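Local atomic coordinates of tRNA delta(2)-isopentenylpyrophosphate transferase (Bacillus halodurans, PDB entry 3EXA), a protein that probably transfers a dimethylallyl group from dimethylallyl diphosphate onto adenine 37 of tRNAs that read codons beginning with uridine. Residues A107-F112 and L192-L197; K2-A7 and G307-K312; E30-D35 and A75-L80; K18-L23 and F96-T101; H60-I65 and T82-E87. One frame throughout, in Å; residues are numbered along the deposited sequence.

Interaction 1: A107-F112 and L192-L197; sequences AVIHQF and LVMIGL
Ile109, near the end of helix 102-110, meets Leu192 and Met194 on strand 191-198. The tight part is the pair with Leu192. Its CD1 lies 3.3 Å from Ile109 CG2, closer than carbons usually pack, and 3.5 Å from Ile109 CB. One leucine methyl therefore presses on the branch point of the isoleucine and on the methyl beside it. Leu192 CG is anti to the backbone N (chi1 -177°), and this carries CD1 off the strand toward the helix. The contact with Met194 is looser. The isoleucine tip, CD1, stands 4.2 Å from SE of this selenomethionine, and the two side chains cross at about a right angle. Met194 is bent at its last torsion, where SE carries the terminal methyl. No hydrogen bond links the two segments, and the contact is wholly apolar. Ile109 and Met194 are buried, whereas Leu192 keeps some solvent access. Solvent also reaches His110, Gln111 and Phe112, where the helix gives way to a loop and Gln111 takes positive phi. There Phe112 packs on Tyr159 of the second subunit and makes a cation-pi contact with Arg160 of that subunit. Lys281 lies against Ile109 from a loop. On its other flank helix 102-110 touches helix 74-90, with Val108 on Phe77 and Ala81. Strand 191-198 runs between strands 4-9 and 284-288 of the parallel sheet. Its alternate side chains, Val193 and Ile195, face helix 294-317 across the sheet.

Interaction 2: K2-A7 and G307-K312; sequences KEKLVA and GKLEEK
Lys4, on strand 4-9, runs alongside Leu309 of the C-terminal helix 294-317. Its CB is 4.2 Å from Leu309 CD2. The next two carbons stay near the same methyl: CG is 4.3 Å from Leu309 CD2, and CD is also 4.3 Å from it. The chain is extended beyond CG, with the three remaining torsions all near 180°, and so passes the leucine without turning in. It ends at NZ, 4.6 Å from Glu310 OE2, near an opposite charge but short of contact. Glu310 leaves the helix pointing away from the strand, and only its carboxylate bends back toward the lysine. The other leucine methyl, CD1, meets Val6 CG2 at 3.9 Å, and these two side chains cross at about a right angle. Leu309 thus sets one methyl against each of two strand residues that point to the same face of the sheet. Leu94 and Val193, from the strands on the two flanks of strand 4-9, also touch Leu309. The contact joins the first strand of the chain to its last helix, some 300 residues later. No hydrogen bond or salt bridge links the two segments. The buried part is held by aliphatic packing, with the lysine offering its methylenes to the leucine. Any attraction between Lys4 and Glu310 is likely to be weak, since Glu310 is exposed to solvent.

Interaction 3: E30-D35 and A75-L80; sequences EVISGD and ADFQDL
Gly34 and Phe77 bring the two backbones closest, with 8.3 Å between Gly34 CA and Phe77 CA. Further along the backbones diverge, and Ile32 CA is 9.8 Å from Leu80 CA. Residues 30-33 form a strand, and the chain leaves it at Gly34. Residues 75-80 are helical throughout. The gap is bridged mainly by the ring of Phe77. With chi1 at 173°, its CG stands anti to the backbone N, and the ring reaches out from the helix to the strand end. Phe77 CE2 approaches the carbonyl oxygen of Ser33 at 3.5 Å. Phe77 CZ lies 4.1 Å from Gly34 CA. Ile32 CG2 touches more loosely, 4.5 Å from Phe77 CE2. All three neighbours come at the ring obliquely. Much of what the ring meets is therefore backbone. Strand 29-33 belongs to the parallel sheet of a P-loop NTPase-like core. Helix 74-90 packs against this sheet on its way from strand 60-61 to strand 94-98, and these two strands flank 29-33 on its two sides. Leu62 and Tyr104 also pack on Phe77, the Tyr104 ring with its plane turned about 40° from that of Phe77. Beyond the contact, Asp35 N makes a weak hydrogen bond of 3.5 Å to Ser33 OG across the turn at Gly34. By similarity, Asp35 opens the region 35-38 that interacts with substrate tRNA. At the other end of the strand, Glu30 forms salt bridges with Arg91 and Arg93.

Interaction 4: K18-L23 and F96-T101; sequences KTSVML and FLVGGT
Ser20 and Val98 meet through torsions that turn both valine methyls to the serine CB. In Val98, CG1 is anti to the backbone N (chi1 -177°) and CG2 lies beside it, so both branches are presented to helix 16-25. Val98 CG2 is 3.7 Å from Ser20 CB, and Val98 CG1 is 3.9 Å from Ser20 OG. The serine hydroxyl sits between its own backbone N and carbonyl carbon (chi1 59°). There it hydrogen-bonds back to the carbonyl oxygens of Thr17 and Lys16, one turn earlier. Its polarity is thus met within the helix, although Val98 offers it only methyls. One turn on, Leu23 CB lies 4.0 Å from Phe96 CE1. Phe96 CZ also approaches the helix backbone, 4.1 Å from Leu23 O. The leucine comes at the ring obliquely. Helix 16-25 begins within the predicted ATP-binding segment 10-17, which has the Walker A pattern of P-loop proteins. It is the helix of a beta-alpha-beta crossover from strand 4-9 to strand 29-33, and it packs on strand 94-98, which runs between those two. Val98 also touches this segment, with its side chain about 4 Å from that of Lys16. With an alanine here both methyls are gone, which would probably leave a gap beside Ser20 CB and Lys16. Beyond Val98, Gly99 and Gly100 turn the chain with positive phi toward Thr101. By similarity Thr101 interacts with substrate tRNA, and here it takes the N-cap position of helix 102-110.

Interaction 5: H60-I65 and T82-E87; sequences HHLIDI and TPLITE
Leu84 of helix 74-90 lays one methyl over a face of the His61 imidazole. This is a CH-pi contact: Leu84 CD2 is 3.8 Å from the ring centroid and 27° off the ring normal. The methyl is displaced toward the rim, 3.4 Å from His61 CD2. The other methyl reaches the root of the histidine, with Leu84 CD1 3.4 Å from His61 CB. Both leucine methyls lie on the same side of the ring plane, one by CB and one over the ring. Leu62 approaches differently. It and Leu84 slide past each other in opposite directions, and Leu62 CD1 is 3.7 Å from Leu84 CD1. Leu62 has positive phi (73°), and the chain leaves the strand here, which lets two consecutive residues both point at the helix. The imidazole does not rely on Leu84 alone, because His61 ND1 is hydrogen-bonded to Val31 O. An alanine in place of His61 would probably leave Leu84 CD2 without a ring to lie on and Val31 O without its side-chain partner. Strand 60-61 is an outermost strand of the sheet and pairs with strand 29-33. Helix 74-90 covers it on one face, Leu84 reaching the edge strand while Ile85 packs on Ile32 of the neighbouring strand.

The five contacts pack helices on one parallel sheet. Interactions 1, 3 and 5 lie on one face, with helices 102-110 and 74-90. Interactions 2 and 4 lie on the other, with helices 294-317 and 16-25. Interactions 3 and 5 share helix 74-90, and their centres are 6 Å apart. Strand pairing crosses between contacts: Val193 O to Ala7 N, 2.9 Å, joins interactions 1 and 2, and Val6 O to Leu97 N, 2.8 Å, joins 2 and 4. Interaction 4 is nearest the predicted nucleotide site. The Gly34 position of interaction 3 is about 9 Å from the Lys16 side chain, and Met194 of interaction 1 about 8 Å from Gly10. Interaction 5 is remote from the annotated sites.

Interaction 1: A107-F112 and L192-L197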
# COMPACT_ATOMS: atom_id res chain seq x y z
N ALA A 107 16.22 5.48 -13.78
CA ALA A 107 14.78 5.60 -13.67
C ALA A 107 14.18 6.23 -14.92
O ALA A 107 13.05 5.92 -15.29
CB ALA A 107 14.42 6.41 -12.44
N VAL A 108 14.93 7.11 -15.56
CA VAL A 108 14.47 7.80 -16.77
C VAL A 108 14.65 6.96 -18.03
O VAL A 108 13.76 6.87 -18.86
CB VAL A 108 15.23 9.12 -16.98
CG1 VAL A 108 14.99 9.64 -18.39
CG2 VAL A 108 14.79 10.13 -15.95
N ILE A 109 15.82 6.34 -18.15
CA ILE A 109 16.09 5.55 -19.34
C ILE A 109 15.35 4.23 -19.37
O ILE A 109 15.34 3.56 -20.39
CB ILE A 109 17.59 5.27 -19.51
CG1 ILE A 109 18.09 4.36 -18.39
CG2 ILE A 109 18.36 6.57 -19.51
CD1 ILE A 109 19.52 3.90 -18.62
N HIS A 110 14.74 3.85 -18.25
CA HIS A 110 14.01 2.59 -18.18
C HIS A 110 12.53 2.79 -17.90
O HIS A 110 11.75 1.84 -17.94
CB HIS A 110 14.62 1.68 -17.11
CG HIS A 110 15.97 1.13 -17.47
ND1 HIS A 110 17.08 1.29 -16.67
CD2 HIS A 110 16.38 0.41 -18.54
CE1 HIS A 110 18.11 0.70 -17.23
NE2 HIS A 110 17.72 0.15 -18.37
N GLN A 111 12.14 4.02 -17.61
CA GLN A 111 10.74 4.31 -17.33
C GLN A 111 10.19 3.40 -16.23
O GLN A 111 9.09 2.86 -16.37
CB GLN A 111 9.89 4.14 -18.59
CG GLN A 111 10.09 5.22 -19.62
CD GLN A 111 9.83 6.60 -19.06
OE1 GLN A 111 10.66 7.16 -18.34
NE2 GLN A 111 8.67 7.15 -19.38
N PHE A 112 10.94 3.23 -15.14
CA PHE A 112 10.49 2.38 -14.04
C PHE A 112 9.11 2.79 -13.54
O PHE A 112 8.81 3.98 -13.40
CB PHE A 112 11.47 2.44 -12.86
CG PHE A 112 12.77 1.74 -13.12
CD1 PHE A 112 12.81 0.49 -13.72
CD2 PHE A 112 13.97 2.33 -12.71
CE1 PHE A 112 14.02 -0.17 -13.92
CE2 PHE A 112 15.18 1.67 -12.90
CZ PHE A 112 15.21 0.42 -13.50
N LEU A 192 18.43 5.17 -27.26
CA LEU A 192 19.47 5.68 -26.39
C LEU A 192 20.90 5.35 -26.75
O LEU A 192 21.22 4.25 -27.22
CB LEU A 192 19.18 5.25 -24.94
CG LEU A 192 20.11 5.74 -23.81
CD1 LEU A 192 19.36 5.73 -22.51
CD2 LEU A 192 21.34 4.84 -23.70
N VAL A 193 21.76 6.34 -26.52
CA VAL A 193 23.19 6.27 -26.72
C VAL A 193 23.75 6.81 -25.40
O VAL A 193 23.53 7.97 -25.03
CB VAL A 193 23.67 7.14 -27.90
CG1 VAL A 193 25.19 7.12 -27.98
CG2 VAL A 193 23.08 6.61 -29.20
N MSE A 194 24.44 5.95 -24.67
CA MSE A 194 25.01 6.30 -23.39
C MSE A 194 26.53 6.27 -23.46
O MSE A 194 27.11 5.25 -23.82
CB MSE A 194 24.52 5.31 -22.34
CG MSE A 194 24.42 5.88 -20.95
SE MSE A 194 23.44 4.71 -19.75
CE MSE A 194 24.57 4.92 -18.19
N ILE A 195 27.17 7.39 -23.13
CA ILE A 195 28.63 7.45 -23.15
C ILE A 195 29.12 7.75 -21.75
O ILE A 195 28.44 8.42 -20.98
CB ILE A 195 29.14 8.57 -24.09
CG1 ILE A 195 28.57 9.91 -23.63
CG2 ILE A 195 28.75 8.28 -25.54
CD1 ILE A 195 29.12 11.09 -24.37
N GLY A 196 30.30 7.26 -21.41
CA GLY A 196 30.84 7.52 -20.09
C GLY A 196 32.21 8.16 -20.18
O GLY A 196 33.02 7.78 -21.02
N LEU A 197 32.46 9.14 -19.32
CA LEU A 197 33.74 9.84 -19.27
C LEU A 197 34.50 9.38 -18.02
O LEU A 197 33.98 9.44 -16.91
CB LEU A 197 33.51 11.35 -19.22
CG LEU A 197 32.60 11.88 -20.33
CD1 LEU A 197 32.58 13.41 -20.30
CD2 LEU A 197 33.08 11.39 -21.69

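Interaction 2: K2-A7 and G307-K312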
# COMPACT_ATOMS: atom_id res chain seq x y z
N LYS A 2 11.38 5.42 -32.25
CA LYS A 2 11.50 5.78 -30.81
C LYS A 2 12.13 7.15 -30.62
O LYS A 2 12.90 7.62 -31.46
CB LYS A 2 12.37 4.77 -30.07
CG LYS A 2 11.93 3.32 -30.13
CD LYS A 2 12.90 2.46 -29.31
CE LYS A 2 12.52 0.99 -29.34
NZ LYS A 2 12.61 0.44 -30.73
N GLU A 3 11.79 7.80 -29.51
CA GLU A 3 12.37 9.09 -29.15
C GLU A 3 13.86 8.85 -28.86
O GLU A 3 14.22 7.88 -28.18
CB GLU A 3 11.72 9.66 -27.88
CG GLU A 3 10.39 10.37 -28.06
CD GLU A 3 9.79 10.81 -26.73
OE1 GLU A 3 10.54 11.28 -25.86
OE2 GLU A 3 8.55 10.70 -26.56
N LYS A 4 14.71 9.74 -29.37
CA LYS A 4 16.15 9.65 -29.20
C LYS A 4 16.61 10.34 -27.91
O LYS A 4 16.12 11.42 -27.58
CB LYS A 4 16.87 10.30 -30.38
CG LYS A 4 16.64 9.62 -31.71
CD LYS A 4 17.35 10.38 -32.82
CE LYS A 4 17.04 9.76 -34.17
NZ LYS A 4 17.59 10.57 -35.30
N LEU A 5 17.55 9.72 -27.21
CA LEU A 5 18.07 10.28 -25.97
C LEU A 5 19.55 9.99 -25.76
O LEU A 5 19.97 8.84 -25.75
CB LEU A 5 17.29 9.72 -24.78
CG LEU A 5 17.81 10.02 -23.39
CD1 LEU A 5 18.01 11.52 -23.20
CD2 LEU A 5 16.82 9.47 -22.39
N VAL A 6 20.34 11.05 -25.61
CA VAL A 6 21.77 10.89 -25.39
C VAL A 6 22.06 11.06 -23.90
O VAL A 6 21.60 12.03 -23.29
CB VAL A 6 22.61 11.94 -26.16
CG1 VAL A 6 24.09 11.74 -25.84
CG2 VAL A 6 22.38 11.80 -27.67
N ALA A 7 22.79 10.12 -23.30
CA ALA A 7 23.13 10.24 -21.89
C ALA A 7 24.64 10.32 -21.72
O ALA A 7 25.39 9.56 -22.34
CB ALA A 7 22.59 9.05 -21.10
N GLY A 307 26.74 8.83 -35.20
CA GLY A 307 26.61 7.60 -35.97
C GLY A 307 25.65 6.60 -35.36
O GLY A 307 24.71 6.16 -36.02
N LYS A 308 25.85 6.24 -34.09
CA LYS A 308 24.98 5.26 -33.44
C LYS A 308 23.52 5.68 -33.47
O LYS A 308 22.64 4.84 -33.68
CB LYS A 308 25.42 5.01 -31.99
CG LYS A 308 24.76 3.81 -31.33
CD LYS A 308 25.21 3.67 -29.87
CE LYS A 308 24.58 2.48 -29.14
NZ LYS A 308 25.04 2.37 -27.72
N LEU A 309 23.24 6.97 -33.27
CA LEU A 309 21.86 7.43 -33.32
C LEU A 309 21.24 7.16 -34.68
O LEU A 309 20.09 6.73 -34.77
CB LEU A 309 21.78 8.93 -33.01
CG LEU A 309 21.89 9.32 -31.53
CD1 LEU A 309 21.93 10.83 -31.41
CD2 LEU A 309 20.72 8.73 -30.77
N GLU A 310 22.01 7.41 -35.74
CA GLU A 310 21.54 7.19 -37.10
C GLU A 310 21.39 5.73 -37.49
O GLU A 310 20.44 5.38 -38.17
CB GLU A 310 22.49 7.84 -38.11
CG GLU A 310 22.00 7.71 -39.55
CD GLU A 310 20.69 8.44 -39.76
OE1 GLU A 310 20.15 8.40 -40.89
OE2 GLU A 310 20.19 9.04 -38.79
N GLU A 311 22.32 4.88 -37.07
CA GLU A 311 22.19 3.48 -37.43
C GLU A 311 21.06 2.82 -36.64
O GLU A 311 20.44 1.86 -37.12
CB GLU A 311 23.50 2.72 -37.20
CG GLU A 311 23.77 2.41 -35.76
CD GLU A 311 24.96 1.48 -35.60
OE1 GLU A 311 24.99 0.43 -36.27
OE2 GLU A 311 25.85 1.80 -34.78
N LYS A 312 20.77 3.32 -35.44
CA LYS A 312 19.68 2.76 -34.65
C LYS A 312 18.37 3.22 -35.28
O LYS A 312 17.41 2.47 -35.37
CB LYS A 312 19.75 3.23 -33.18
CG LYS A 312 20.89 2.59 -32.39
CD LYS A 312 21.06 3.23 -31.02
CE LYS A 312 19.94 2.87 -30.06
NZ LYS A 312 20.08 1.49 -29.53

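Interaction 3: E30-D35 and A75-L80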
# COMPACT_ATOMS: atom_id res chain seq x y z
N GLU A 30 19.26 19.98 -26.22
CA GLU A 30 19.04 20.70 -24.97
C GLU A 30 19.50 19.79 -23.84
O GLU A 30 19.46 18.57 -23.98
CB GLU A 30 17.57 21.04 -24.79
CG GLU A 30 16.95 21.71 -25.99
CD GLU A 30 15.65 22.40 -25.66
OE1 GLU A 30 14.95 21.95 -24.73
OE2 GLU A 30 15.32 23.40 -26.32
N VAL A 31 19.94 20.35 -22.72
CA VAL A 31 20.42 19.49 -21.64
C VAL A 31 19.48 19.34 -20.47
O VAL A 31 18.95 20.32 -19.94
CB VAL A 31 21.77 19.97 -21.05
CG1 VAL A 31 22.21 19.01 -19.94
CG2 VAL A 31 22.84 20.05 -22.13
N ILE A 32 19.28 18.10 -20.05
CA ILE A 32 18.45 17.85 -18.88
C ILE A 32 19.44 17.44 -17.80
O ILE A 32 20.12 16.42 -17.93
CB ILE A 32 17.47 16.71 -19.09
CG1 ILE A 32 16.61 16.98 -20.32
CG2 ILE A 32 16.62 16.56 -17.84
CD1 ILE A 32 15.64 15.86 -20.63
N SER A 33 19.52 18.25 -16.74
CA SER A 33 20.42 17.99 -15.64
C SER A 33 19.99 16.76 -14.87
O SER A 33 18.86 16.68 -14.40
CB SER A 33 20.46 19.19 -14.69
OG SER A 33 21.29 18.90 -13.56
N GLY A 34 20.90 15.79 -14.75
CA GLY A 34 20.56 14.58 -14.03
C GLY A 34 21.04 14.61 -12.59
O GLY A 34 20.83 13.66 -11.84
N ASP A 35 21.69 15.71 -12.20
CA ASP A 35 22.23 15.86 -10.85
C ASP A 35 21.19 16.43 -9.88
O ASP A 35 20.93 17.63 -9.87
CB ASP A 35 23.48 16.74 -10.91
CG ASP A 35 24.09 17.00 -9.55
OD1 ASP A 35 25.27 17.39 -9.51
OD2 ASP A 35 23.39 16.82 -8.53
N ALA A 75 11.35 9.71 -8.20
CA ALA A 75 10.05 9.78 -8.84
C ALA A 75 9.76 11.21 -9.29
O ALA A 75 9.24 11.41 -10.38
CB ALA A 75 8.96 9.29 -7.89
N ASP A 76 10.09 12.19 -8.45
CA ASP A 76 9.86 13.58 -8.81
C ASP A 76 10.68 13.87 -10.07
O ASP A 76 10.18 14.48 -11.01
CB ASP A 76 10.29 14.55 -7.70
CG ASP A 76 9.51 14.38 -6.40
OD1 ASP A 76 8.26 14.32 -6.43
OD2 ASP A 76 10.17 14.32 -5.32
N PHE A 77 11.93 13.43 -10.08
CA PHE A 77 12.79 13.67 -11.23
C PHE A 77 12.24 13.05 -12.51
O PHE A 77 12.17 13.72 -13.55
CB PHE A 77 14.20 13.14 -10.97
CG PHE A 77 15.09 13.20 -12.18
CD1 PHE A 77 15.54 12.03 -12.78
CD2 PHE A 77 15.46 14.42 -12.73
CE1 PHE A 77 16.33 12.08 -13.93
CE2 PHE A 77 16.25 14.48 -13.88
CZ PHE A 77 16.69 13.30 -14.48
N GLN A 78 11.85 11.79 -12.44
CA GLN A 78 11.31 11.06 -13.58
C GLN A 78 10.05 11.71 -14.16
O GLN A 78 9.91 11.80 -15.38
CB GLN A 78 11.02 9.61 -13.16
CG GLN A 78 10.44 8.73 -14.26
CD GLN A 78 10.11 7.32 -13.77
OE1 GLN A 78 11.01 6.51 -13.52
NE2 GLN A 78 8.82 7.03 -13.61
N ASP A 79 9.14 12.17 -13.31
CA ASP A 79 7.92 12.82 -13.78
C ASP A 79 8.23 14.16 -14.48
O ASP A 79 7.43 14.65 -15.28
CB ASP A 79 6.92 13.07 -12.63
CG ASP A 79 6.44 11.79 -11.97
OD1 ASP A 79 6.46 10.72 -12.62
OD2 ASP A 79 6.01 11.86 -10.79
N LEU A 80 9.38 14.75 -14.17
CA LEU A 80 9.76 16.01 -14.80
C LEU A 80 10.63 15.80 -16.04
O LEU A 80 10.52 16.55 -17.00
CB LEU A 80 10.51 16.91 -13.81
CG LEU A 80 9.69 17.55 -12.68
CD1 LEU A 80 10.63 18.20 -11.70
CD2 LEU A 80 8.71 18.57 -13.26

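Interaction 4: K18-L23 and F96-T101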
# COMPACT_ATOMS: atom_id res chain seq x y z
N LYS A 18 31.52 20.62 -20.03
CA LYS A 18 32.07 21.11 -21.28
C LYS A 18 31.86 20.16 -22.46
O LYS A 18 31.44 20.59 -23.54
CB LYS A 18 33.56 21.41 -21.12
CG LYS A 18 34.22 22.00 -22.37
CD LYS A 18 35.68 22.32 -22.13
CE LYS A 18 36.39 22.75 -23.43
NZ LYS A 18 35.70 23.88 -24.14
N THR A 19 32.13 18.87 -22.28
CA THR A 19 31.95 17.98 -23.40
C THR A 19 30.49 17.89 -23.80
O THR A 19 30.18 17.69 -24.98
CB THR A 19 32.53 16.57 -23.13
OG1 THR A 19 31.71 15.88 -22.18
CG2 THR A 19 33.92 16.69 -22.58
N SER A 20 29.58 18.08 -22.85
CA SER A 20 28.16 18.01 -23.16
C SER A 20 27.63 19.25 -23.87
O SER A 20 26.77 19.13 -24.74
CB SER A 20 27.34 17.75 -21.89
OG SER A 20 27.54 18.77 -20.92
N VAL A 21 28.11 20.44 -23.53
CA VAL A 21 27.60 21.63 -24.21
C VAL A 21 28.13 21.69 -25.63
O VAL A 21 27.46 22.22 -26.51
CB VAL A 21 27.98 22.93 -23.48
CG1 VAL A 21 27.70 22.79 -21.98
CG2 VAL A 21 29.43 23.26 -23.73
N MSE A 22 29.33 21.17 -25.84
CA MSE A 22 29.95 21.17 -27.17
C MSE A 22 29.28 20.15 -28.06
O MSE A 22 29.16 20.34 -29.27
CB MSE A 22 31.45 20.86 -27.07
CG MSE A 22 32.33 21.98 -26.46
SE MSE A 22 32.32 23.74 -27.35
CE MSE A 22 31.56 24.86 -25.94
N LEU A 23 28.83 19.05 -27.47
CA LEU A 23 28.15 18.02 -28.21
C LEU A 23 26.75 18.51 -28.58
O LEU A 23 26.26 18.23 -29.67
CB LEU A 23 28.04 16.75 -27.38
CG LEU A 23 29.30 15.90 -27.35
CD1 LEU A 23 29.07 14.70 -26.46
CD2 LEU A 23 29.65 15.45 -28.76
N PHE A 96 19.50 15.76 -24.03
CA PHE A 96 20.73 15.30 -23.39
C PHE A 96 20.56 15.15 -21.87
O PHE A 96 20.22 16.11 -21.18
CB PHE A 96 21.86 16.31 -23.67
CG PHE A 96 22.61 16.09 -24.96
CD1 PHE A 96 23.81 15.38 -24.97
CD2 PHE A 96 22.13 16.60 -26.16
CE1 PHE A 96 24.53 15.18 -26.16
CE2 PHE A 96 22.84 16.40 -27.35
CZ PHE A 96 24.05 15.69 -27.35
N LEU A 97 20.77 13.94 -21.36
CA LEU A 97 20.68 13.68 -19.92
C LEU A 97 22.13 13.64 -19.46
O LEU A 97 22.87 12.69 -19.76
CB LEU A 97 19.99 12.34 -19.64
CG LEU A 97 19.73 11.98 -18.17
CD1 LEU A 97 18.83 13.00 -17.52
CD2 LEU A 97 19.08 10.62 -18.11
N VAL A 98 22.53 14.69 -18.73
CA VAL A 98 23.90 14.85 -18.25
C VAL A 98 24.12 14.78 -16.74
O VAL A 98 23.34 15.34 -15.96
CB VAL A 98 24.50 16.20 -18.75
CG1 VAL A 98 25.96 16.34 -18.30
CG2 VAL A 98 24.43 16.27 -20.25
N GLY A 99 25.20 14.10 -16.36
CA GLY A 99 25.57 13.95 -14.97
C GLY A 99 24.54 13.19 -14.18
O GLY A 99 23.75 12.44 -14.76
N GLY A 100 24.55 13.37 -12.86
CA GLY A 100 23.59 12.71 -11.99
C GLY A 100 24.03 11.36 -11.43
O GLY A 100 25.06 10.82 -11.81
N THR A 101 23.23 10.83 -10.51
CA THR A 101 23.54 9.53 -9.93
C THR A 101 22.77 8.48 -10.72
O THR A 101 21.74 8.78 -11.33
CB THR A 101 23.09 9.42 -8.46
OG1 THR A 101 21.67 9.29 -8.40
CG2 THR A 101 23.51 10.66 -7.68

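Interaction 5: H60-I65 and T82-E87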
# COMPACT_ATOMS: atom_id res chain seq x y z
N HIS A 60 19.39 24.60 -20.45
CA HIS A 60 19.43 23.57 -19.43
C HIS A 60 18.17 23.54 -18.58
O HIS A 60 17.62 24.58 -18.20
CB HIS A 60 20.66 23.74 -18.55
CG HIS A 60 21.95 23.49 -19.26
ND1 HIS A 60 23.00 22.80 -18.68
CD2 HIS A 60 22.37 23.83 -20.50
CE1 HIS A 60 24.00 22.73 -19.53
NE2 HIS A 60 23.65 23.35 -20.64
N HIS A 61 17.70 22.33 -18.27
CA HIS A 61 16.49 22.17 -17.48
C HIS A 61 16.72 21.48 -16.14
O HIS A 61 17.68 20.72 -15.96
CB HIS A 61 15.46 21.37 -18.26
CG HIS A 61 15.21 21.88 -19.65
ND1 HIS A 61 16.11 21.71 -20.67
CD2 HIS A 61 14.18 22.58 -20.16
CE1 HIS A 61 15.65 22.28 -21.77
NE2 HIS A 61 14.47 22.82 -21.48
N LEU A 62 15.79 21.73 -15.22
CA LEU A 62 15.81 21.13 -13.90
C LEU A 62 16.90 21.70 -12.99
O LEU A 62 17.45 21.01 -12.13
CB LEU A 62 15.96 19.61 -14.03
CG LEU A 62 14.64 18.82 -14.15
CD1 LEU A 62 13.55 19.60 -14.89
CD2 LEU A 62 14.94 17.52 -14.84
N ILE A 63 17.21 22.97 -13.21
CA ILE A 63 18.19 23.64 -12.39
C ILE A 63 17.47 24.74 -11.62
O ILE A 63 16.72 25.53 -12.21
CB ILE A 63 19.28 24.30 -13.23
CG1 ILE A 63 19.94 23.27 -14.14
CG2 ILE A 63 20.32 24.93 -12.33
CD1 ILE A 63 20.77 22.26 -13.41
N ASP A 64 17.68 24.78 -10.31
CA ASP A 64 17.06 25.80 -9.50
C ASP A 64 15.54 25.75 -9.55
O ASP A 64 14.89 26.75 -9.83
CB ASP A 64 17.57 27.17 -9.96
CG ASP A 64 19.02 27.39 -9.60
OD1 ASP A 64 19.69 28.24 -10.21
OD2 ASP A 64 19.50 26.69 -8.69
N ILE A 65 14.97 24.58 -9.26
CA ILE A 65 13.52 24.41 -9.29
C ILE A 65 12.91 24.02 -7.94
O ILE A 65 11.68 23.91 -7.81
CB ILE A 65 13.12 23.32 -10.29
CG1 ILE A 65 13.86 22.03 -9.93
CG2 ILE A 65 13.46 23.76 -11.71
CD1 ILE A 65 13.34 20.81 -10.65
N THR A 82 10.85 12.85 -18.10
CA THR A 82 10.16 12.17 -19.18
C THR A 82 9.39 13.14 -20.07
O THR A 82 9.61 13.19 -21.28
CB THR A 82 9.24 11.06 -18.62
OG1 THR A 82 10.01 10.17 -17.80
CG2 THR A 82 8.61 10.25 -19.74
N PRO A 83 8.50 13.96 -19.49
CA PRO A 83 7.75 14.90 -20.34
C PRO A 83 8.67 15.88 -21.07
O PRO A 83 8.41 16.27 -22.21
CB PRO A 83 6.83 15.60 -19.34
CG PRO A 83 6.64 14.57 -18.26
CD PRO A 83 8.04 14.02 -18.10
N LEU A 84 9.76 16.27 -20.41
CA LEU A 84 10.71 17.22 -21.00
C LEU A 84 11.37 16.66 -22.25
O LEU A 84 11.60 17.38 -23.21
CB LEU A 84 11.77 17.63 -19.98
CG LEU A 84 11.79 19.12 -19.63
CD1 LEU A 84 12.76 19.37 -18.49
CD2 LEU A 84 12.18 19.94 -20.85
N ILE A 85 11.69 15.37 -22.23
CA ILE A 85 12.32 14.75 -23.39
C ILE A 85 11.41 14.88 -24.60
O ILE A 85 11.87 15.09 -25.72
CB ILE A 85 12.62 13.28 -23.11
CG1 ILE A 85 13.83 13.18 -22.17
CG2 ILE A 85 12.84 12.52 -24.40
CD1 ILE A 85 14.07 11.78 -21.65
N THR A 86 10.11 14.76 -24.36
CA THR A 86 9.12 14.87 -25.43
C THR A 86 9.01 16.32 -25.90
O THR A 86 8.91 16.57 -27.10
CB THR A 86 7.73 14.41 -24.96
OG1 THR A 86 7.82 13.08 -24.44
CG2 THR A 86 6.74 14.42 -26.12
N GLU A 87 9.03 17.26 -24.96
CA GLU A 87 8.93 18.68 -25.30
C GLU A 87 10.16 19.13 -26.09
O GLU A 87 10.08 20.03 -26.93
CB GLU A 87 8.77 19.51 -24.02
CG GLU A 87 7.49 19.20 -23.23
CD GLU A 87 7.52 19.73 -21.79
OE1 GLU A 87 7.84 20.92 -21.60
OE2 GLU A 87 7.21 18.95 -20.87